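DNA-directed RNA polymerase subunit L (Thermoplasma acidophilum, PDB 1XPP) serves as a small subunit of the archaeal RNA polymerase, which transcribes DNA into RNA, and carries the Rpb3/Rpb11-type dimerisation domain. Local coordinates at the interface of chains A and B. Coordinates in Å, arbitrary orientation; residue numbers count along the deposited sequence, not the author numbering. Chains: chain A/B, DNA-directed RNA polymerase subunit L.

The interface of chains A and B. Residues chain A 34, 37, 85, 88-89; chain B 34, 37, 85, 89.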
# COMPACT_ATOMS: atom_id res chain seq x y z
N LEU A 34 12.71 1.21 -22.01
CA LEU A 34 12.21 -0.16 -21.89
C LEU A 34 13.34 -1.09 -21.46
O LEU A 34 13.20 -1.92 -20.56
CB LEU A 34 11.62 -0.63 -23.22
CG LEU A 34 11.04 -2.06 -23.18
CD1 LEU A 34 9.92 -2.23 -24.17
CD2 LEU A 34 12.10 -3.14 -23.43
N THR A 37 14.27 -0.60 -17.78
CA THR A 37 13.27 -1.20 -16.91
C THR A 37 13.35 -2.74 -16.87
O THR A 37 13.19 -3.33 -15.82
CB THR A 37 11.86 -0.70 -17.25
OG1 THR A 37 11.48 -1.06 -18.59
CG2 THR A 37 11.86 0.80 -17.14
N LEU A 85 6.17 -7.23 -15.67
CA LEU A 85 6.08 -5.87 -16.22
C LEU A 85 4.80 -5.69 -17.02
O LEU A 85 4.10 -4.66 -16.87
CB LEU A 85 7.30 -5.50 -17.07
CG LEU A 85 8.60 -5.22 -16.28
CD1 LEU A 85 9.83 -5.31 -17.22
CD2 LEU A 85 8.53 -3.86 -15.61
N LEU A 88 1.92 -5.55 -14.57
CA LEU A 88 1.91 -4.25 -13.89
C LEU A 88 1.14 -3.21 -14.70
O LEU A 88 0.32 -2.46 -14.16
CB LEU A 88 3.35 -3.81 -13.74
CG LEU A 88 3.62 -2.76 -12.67
CD1 LEU A 88 3.61 -3.40 -11.26
CD2 LEU A 88 4.98 -2.14 -12.98
N TYR A 89 1.43 -3.13 -16.00
CA TYR A 89 0.75 -2.13 -16.81
C TYR A 89 -0.66 -2.54 -17.15
O TYR A 89 -1.53 -1.69 -17.32
CB TYR A 89 1.58 -1.74 -18.04
CG TYR A 89 2.74 -0.87 -17.62
CD1 TYR A 89 2.56 0.49 -17.42
CD2 TYR A 89 3.98 -1.43 -17.35
CE1 TYR A 89 3.59 1.30 -16.99
CE2 TYR A 89 5.07 -0.60 -16.92
CZ TYR A 89 4.84 0.75 -16.74
OH TYR A 89 5.89 1.55 -16.31
N LEU B 34 7.82 3.23 -12.40
CA LEU B 34 6.53 3.21 -13.10
C LEU B 34 5.98 4.63 -13.35
O LEU B 34 5.53 4.94 -14.46
CB LEU B 34 5.48 2.35 -12.35
CG LEU B 34 4.13 2.33 -13.09
CD1 LEU B 34 3.44 0.95 -13.01
CD2 LEU B 34 3.21 3.43 -12.59
N THR B 37 8.12 6.38 -16.03
CA THR B 37 7.91 5.75 -17.35
C THR B 37 6.56 6.19 -17.91
O THR B 37 6.44 6.50 -19.08
CB THR B 37 7.98 4.21 -17.24
OG1 THR B 37 9.29 3.87 -16.81
CG2 THR B 37 7.74 3.53 -18.59
N LEU B 85 2.05 1.26 -23.18
CA LEU B 85 3.02 0.59 -22.31
C LEU B 85 2.72 -0.90 -22.11
O LEU B 85 3.62 -1.73 -22.12
CB LEU B 85 3.14 1.33 -20.96
CG LEU B 85 3.91 2.64 -21.14
CD1 LEU B 85 3.75 3.57 -19.90
CD2 LEU B 85 5.41 2.44 -21.49
N TYR B 89 5.38 -4.07 -23.39
CA TYR B 89 5.90 -5.16 -22.58
C TYR B 89 5.31 -6.51 -23.02
O TYR B 89 6.02 -7.53 -23.03
CB TYR B 89 5.67 -4.89 -21.09
CG TYR B 89 6.59 -3.79 -20.56
CD1 TYR B 89 6.08 -2.53 -20.23
CD2 TYR B 89 7.96 -4.03 -20.36
CE1 TYR B 89 6.89 -1.52 -19.73
CE2 TYR B 89 8.79 -2.99 -19.85
CZ TYR B 89 8.25 -1.76 -19.55
OH TYR B 89 9.04 -0.73 -19.03
O HOH W 1 8.16 0.48 -16.23
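A:Tyr89 and B:Tyr89 meet near the two-fold axis of the A/B pair, each borne on the long helix 74-106, and show how a symmetric interface can differ in its polar details. The CD2/CE2 side of the A ring lies along the CD1/CE1 side of the B ring, with A:Tyr89 CE2 3.5 Å from B:Tyr89 CE1.

Among the polar contacts, the B:Tyr89 hydroxyl OH hydrogen-bonds to A:Thr37 OG1 at 2.5 Å, and OG1 sits in the plane of the tyrosine ring. A:Thr37 OG1 also donates to the carbonyl A:Leu34 O, one helical turn earlier (2.8 Å), tilted 30° from the carbonyl plane. A chi1 of 62°, placing OG1 between the backbone N and the carbonyl carbon, serves both bonds. In the twin, B:Thr37 has turned to chi1 -63° and presents carbon instead: its methyl CG2 is 3.5 Å from A:Tyr89 OH. A:Tyr89 OH instead hydrogen-bonds water 1 at 2.5 Å, with the water in the plane of its ring, and the water links it at longer range to B:Tyr89 OH.

Apolar packing encloses the rings. A:Leu85 lays CB over one face of B:Tyr89, toward its rim, while its methyl CD1 approaches CE2 at 3.7 Å. Reciprocally, B:Leu85 brings CB and CD1 to the CD1/CE1 side of A:Tyr89. From helix 32-42, B:Leu34 packs its CG against the phenol end of A:Tyr89, and its CD1 presses tightly on A:Leu88 CD2 (3.5 Å).

The patch joins helices 32-42 and 74-106 of the two copies in the crystal. Family members pair with an Rpb3-like partner through this domain, so the homodimer may mimic that pairing; the structure alone does not show whether it forms in the cell.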